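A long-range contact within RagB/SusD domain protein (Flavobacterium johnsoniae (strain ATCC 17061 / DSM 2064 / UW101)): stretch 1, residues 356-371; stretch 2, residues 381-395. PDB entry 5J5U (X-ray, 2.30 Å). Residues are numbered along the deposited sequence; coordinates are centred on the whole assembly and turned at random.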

# COMPACT_ATOMS: atom_id res chain seq x y z
N SER A 356 -10.14 5.65 23.05
CA SER A 356 -8.99 4.91 23.55
C SER A 356 -8.12 4.37 22.41
O SER A 356 -8.59 3.61 21.55
N ALA A 357 -6.85 4.75 22.42
CA ALA A 357 -5.90 4.25 21.42
C ALA A 357 -5.82 2.72 21.46
O ALA A 357 -5.83 2.07 20.42
N ALA A 358 -5.80 2.17 22.67
CA ALA A 358 -5.67 0.73 22.90
C ALA A 358 -6.81 -0.07 22.27
O ALA A 358 -6.59 -1.16 21.71
N ASP A 359 -8.03 0.48 22.34
CA ASP A 359 -9.19 -0.23 21.83
C ASP A 359 -9.23 -0.22 20.29
O ASP A 359 -9.49 -1.25 19.65
N PHE A 360 -8.92 0.93 19.72
CA PHE A 360 -8.74 1.06 18.27
C PHE A 360 -7.66 0.09 17.77
O PHE A 360 -7.84 -0.60 16.77
N TYR A 361 -6.55 0.04 18.49
CA TYR A 361 -5.44 -0.85 18.17
C TYR A 361 -5.89 -2.31 18.14
O TYR A 361 -5.59 -3.05 17.18
N LYS A 362 -6.59 -2.72 19.20
CA LYS A 362 -7.05 -4.10 19.31
C LYS A 362 -7.95 -4.46 18.15
O LYS A 362 -7.79 -5.51 17.52
N LYS A 363 -8.89 -3.56 17.85
CA LYS A 363 -9.82 -3.79 16.75
C LYS A 363 -9.07 -3.88 15.42
O LYS A 363 -9.42 -4.69 14.54
N GLY A 364 -8.02 -3.08 15.28
CA GLY A 364 -7.19 -3.12 14.09
C GLY A 364 -6.47 -4.45 13.90
O GLY A 364 -6.48 -5.02 12.81
N VAL A 365 -5.82 -4.94 14.96
CA VAL A 365 -5.09 -6.20 14.88
C VAL A 365 -6.03 -7.37 14.56
O VAL A 365 -5.71 -8.24 13.73
N GLU A 366 -7.19 -7.39 15.21
CA GLU A 366 -8.14 -8.46 14.93
C GLU A 366 -8.62 -8.38 13.48
O GLU A 366 -8.71 -9.40 12.77
N ALA A 367 -8.91 -7.16 13.03
CA ALA A 367 -9.37 -6.98 11.66
C ALA A 367 -8.31 -7.41 10.62
O ALA A 367 -8.64 -7.94 9.55
N GLY A 368 -7.04 -7.21 10.96
CA GLY A 368 -5.95 -7.59 10.07
C GLY A 368 -5.75 -9.09 10.02
O GLY A 368 -5.45 -9.66 8.97
N ILE A 369 -5.92 -9.73 11.18
CA ILE A 369 -5.83 -11.19 11.26
C ILE A 369 -6.95 -11.83 10.46
O ILE A 369 -6.73 -12.81 9.75
N LYS A 370 -8.15 -11.25 10.52
CA LYS A 370 -9.28 -11.84 9.82
C LYS A 370 -9.36 -11.48 8.35
O LYS A 370 -10.03 -12.18 7.59
N GLN A 371 -8.70 -10.39 7.94
CA GLN A 371 -8.82 -9.95 6.54
C GLN A 371 -8.16 -10.95 5.59
O GLN A 371 -8.46 -10.99 4.41
N SER A 381 -8.84 -19.30 14.93
CA SER A 381 -9.83 -19.44 15.98
C SER A 381 -9.92 -18.13 16.76
O SER A 381 -8.90 -17.50 17.03
N GLN A 382 -11.14 -17.74 17.11
CA GLN A 382 -11.37 -16.53 17.89
C GLN A 382 -10.58 -16.53 19.19
O GLN A 382 -10.12 -15.49 19.66
N ALA A 383 -10.39 -17.72 19.76
CA ALA A 383 -9.64 -17.84 21.01
C ALA A 383 -8.18 -17.42 20.81
O ALA A 383 -7.61 -16.73 21.66
N SER A 384 -7.58 -17.82 19.69
CA SER A 384 -6.19 -17.46 19.43
C SER A 384 -6.03 -15.95 19.22
O SER A 384 -5.08 -15.34 19.71
N ILE A 385 -6.99 -15.35 18.51
CA ILE A 385 -6.98 -13.91 18.25
C ILE A 385 -7.09 -13.14 19.55
O ILE A 385 -6.29 -12.25 19.84
N ASP A 386 -8.09 -13.50 20.35
CA ASP A 386 -8.33 -12.84 21.63
C ASP A 386 -7.11 -12.99 22.54
O ASP A 386 -6.70 -12.04 23.22
N ALA A 387 -6.51 -14.18 22.52
CA ALA A 387 -5.34 -14.45 23.36
C ALA A 387 -4.16 -13.56 22.95
O ALA A 387 -3.50 -12.96 23.80
N TYR A 388 -3.92 -13.48 21.64
CA TYR A 388 -2.82 -12.68 21.11
C TYR A 388 -2.99 -11.20 21.40
O TYR A 388 -2.07 -10.55 21.90
N VAL A 389 -4.17 -10.67 21.07
CA VAL A 389 -4.50 -9.26 21.29
C VAL A 389 -4.36 -8.88 22.76
O VAL A 389 -3.84 -7.81 23.10
N ASN A 390 -4.82 -9.76 23.65
CA ASN A 390 -4.79 -9.45 25.07
C ASN A 390 -3.41 -9.67 25.71
O ASN A 390 -3.10 -9.07 26.74
N ALA A 391 -2.59 -10.53 25.11
CA ALA A 391 -1.25 -10.79 25.63
C ALA A 391 -0.24 -9.72 25.22
O ALA A 391 0.79 -9.55 25.88
N LYS A 392 -0.55 -8.99 24.16
CA LYS A 392 0.33 -7.93 23.67
C LYS A 392 -0.49 -6.70 23.27
O LYS A 392 -0.71 -6.46 22.08
N PRO A 393 -0.93 -5.92 24.27
CA PRO A 393 -1.75 -4.72 24.04
C PRO A 393 -0.87 -3.54 23.68
O PRO A 393 0.35 -3.66 23.74
N LEU A 394 -1.49 -2.42 23.31
CA LEU A 394 -0.77 -1.18 23.15
C LEU A 394 -0.08 -0.83 24.49
O LEU A 394 -0.75 -0.73 25.53
N ALA A 395 1.24 -0.71 24.47
CA ALA A 395 2.05 -0.47 25.67
C ALA A 395 2.40 1.02 25.85
O ALA A 395 2.19 1.83 24.94

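The two stretches form a mainly apolar contact between two roughly antiparallel helices, one in each stretch, closed at one end by a leucine from the loop after the second helix and at the other by a small polar network. The helix axes cross at 143° and approach to 10.1 Å, and 715 Å² of surface is buried in total.

A357, Y361, V365 and I369, spaced four residues apart, direct their CA-to-CB bonds toward stretch 2; I385, Y388, V389 and L394 answer from the other side. L394 (chi1 t, chi2 p) has the largest covered area. Its CD1 lies over one face of the Y361 ring, 3.7 Å from the ring centroid and 15° off the normal, a CH-pi contact, while its CD2 reaches A357 CB at 3.6 Å. Y361 is a t rotamer, and the edge of its ring meets the backbone, with CE2 4.1 Å from K392 O. A water bridges the stretches at the same end, accepting from L394 N (2.8 Å) and donating weakly to A358 O (3.3 Å).

Midway, V365 (t) places CG1 at the edge of the Y388 ring, 3.5 Å from CE2, and 4.0 Å from V389 CG2. V389 has an off-well chi1 of 145°; its CG1 packs 3.6 Å from CG of the extended K362 chain. Farther along, I369 CG2 lies 4.0 Å from I385 CG1, both side chains being m,t, and I369 CD1 lies 3.9 Å from Y388 CD2.

E366 and K370 start sideways but bring their ends nearer to stretch 2. K370 NZ donates to Q382 OE1 (2.7 Å) and forms a salt bridge with E366 OE2 (3.0 Å), which also accepts a weak bond from Q382 NE2 (3.3 Å). The lysine's aliphatic portion still contributes to packing, its CE lying 3.7 Å from I385 CD1.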

# COMPACT_ATOMS: atom_id res chain seq x y z
CB SER A 356 -9.43 3.76 24.43
OG SER A 356 -8.35 2.89 24.69
CB ALA A 357 -4.52 4.88 21.64
CB ALA A 358 -5.59 0.44 24.40
CB ASP A 359 -10.46 0.41 22.39
CG ASP A 359 -10.70 0.08 23.86
OD1 ASP A 359 -10.74 -1.12 24.22
OD2 ASP A 359 -10.80 1.03 24.67
CB PHE A 360 -8.34 2.49 17.91
CG PHE A 360 -9.49 3.46 17.81
CD1 PHE A 360 -10.61 3.16 17.05
CD2 PHE A 360 -9.42 4.69 18.46
CE1 PHE A 360 -11.65 4.06 16.94
CE2 PHE A 360 -10.46 5.59 18.36
CZ PHE A 360 -11.59 5.28 17.60
CB TYR A 361 -4.32 -0.65 19.19
CG TYR A 361 -3.10 -1.50 18.96
CD1 TYR A 361 -2.18 -1.18 17.97
CD2 TYR A 361 -2.83 -2.58 19.79
CE1 TYR A 361 -1.05 -1.95 17.78
CE2 TYR A 361 -1.70 -3.35 19.62
CZ TYR A 361 -0.81 -3.04 18.61
OH TYR A 361 0.31 -3.82 18.45
CB LYS A 362 -7.79 -4.31 20.63
CG LYS A 362 -6.88 -4.28 21.86
CD LYS A 362 -7.68 -4.27 23.16
CE LYS A 362 -6.79 -4.44 24.36
NZ LYS A 362 -7.60 -4.61 25.60
CB LYS A 363 -10.87 -2.67 16.69
CG LYS A 363 -11.86 -2.66 17.86
CD LYS A 363 -12.74 -1.41 17.85
CE LYS A 363 -13.50 -1.25 19.17
NZ LYS A 363 -14.32 -0.01 19.25
CB VAL A 365 -4.32 -6.50 16.17
CG1 VAL A 365 -3.65 -7.85 16.06
CG2 VAL A 365 -3.29 -5.42 16.45
CB GLU A 366 -9.33 -8.39 15.89
CG GLU A 366 -10.53 -9.23 15.43
CD GLU A 366 -11.51 -9.55 16.54
OE1 GLU A 366 -11.41 -8.96 17.65
OE2 GLU A 366 -12.39 -10.41 16.31
CB ALA A 367 -9.76 -5.54 11.45
CB ILE A 369 -5.87 -11.69 12.72
CG1 ILE A 369 -4.64 -11.19 13.48
CG2 ILE A 369 -5.88 -13.22 12.76
CD1 ILE A 369 -4.74 -11.39 14.97
CB LYS A 370 -10.62 -11.46 10.49
CG LYS A 370 -10.88 -12.23 11.79
CD LYS A 370 -12.17 -11.82 12.51
CE LYS A 370 -12.38 -12.71 13.75
NZ LYS A 370 -13.65 -12.43 14.48
CB GLN A 371 -8.21 -8.55 6.35
CG GLN A 371 -6.72 -8.56 6.04
CD GLN A 371 -6.08 -7.19 6.11
OE1 GLN A 371 -6.57 -6.30 6.81
NE2 GLN A 371 -4.98 -7.01 5.39
CB SER A 381 -9.48 -20.60 16.91
OG SER A 381 -8.41 -20.23 17.77
CB GLN A 382 -12.87 -16.35 18.18
CG GLN A 382 -13.20 -15.01 18.80
CD GLN A 382 -12.77 -13.84 17.94
OE1 GLN A 382 -12.97 -13.85 16.73
NE2 GLN A 382 -12.15 -12.84 18.56
CB ALA A 383 -9.73 -19.26 21.54
CB SER A 384 -5.66 -18.23 18.21
OG SER A 384 -6.35 -17.89 17.02
CB ILE A 385 -8.14 -13.49 17.32
CG1 ILE A 385 -8.05 -14.23 15.97
CG2 ILE A 385 -8.17 -11.97 17.14
CD1 ILE A 385 -9.17 -13.92 15.00
CB ASP A 386 -9.59 -13.41 22.28
CG ASP A 386 -10.83 -13.22 21.42
OD1 ASP A 386 -10.84 -12.29 20.58
OD2 ASP A 386 -11.79 -14.01 21.55
CB ALA A 387 -4.97 -15.92 23.28
CB TYR A 388 -2.70 -12.91 19.60
CG TYR A 388 -1.74 -11.99 18.85
CD1 TYR A 388 -0.36 -12.06 19.06
CD2 TYR A 388 -2.22 -11.10 17.89
CE1 TYR A 388 0.50 -11.25 18.36
CE2 TYR A 388 -1.35 -10.29 17.18
CZ TYR A 388 0.00 -10.37 17.41
OH TYR A 388 0.85 -9.55 16.69
CB VAL A 389 -5.92 -8.96 20.80
CG1 VAL A 389 -6.59 -7.91 21.69
CG2 VAL A 389 -5.90 -8.50 19.34
CB ASN A 390 -5.87 -10.26 25.80
CG ASN A 390 -7.28 -9.81 25.43
OD1 ASN A 390 -7.51 -8.64 25.12
ND2 ASN A 390 -8.22 -10.75 25.44
CB ALA A 391 -0.75 -12.15 25.17
CB LYS A 392 1.18 -8.43 22.49
CG LYS A 392 2.65 -8.01 22.60
CD LYS A 392 3.57 -9.20 22.86
CE LYS A 392 5.06 -8.79 22.86
NZ LYS A 392 5.99 -9.97 22.97
CB PRO A 393 -2.41 -4.50 25.40
CG PRO A 393 -1.33 -4.93 26.36
CD PRO A 393 -0.62 -6.09 25.71
CB LEU A 394 -1.71 -0.06 22.71
CG LEU A 394 -1.10 1.11 21.94
CD1 LEU A 394 -0.50 0.63 20.63
CD2 LEU A 394 -2.09 2.24 21.73
CB ALA A 395 3.31 -1.30 25.63
O HOH W 1 -4.16 -3.11 22.78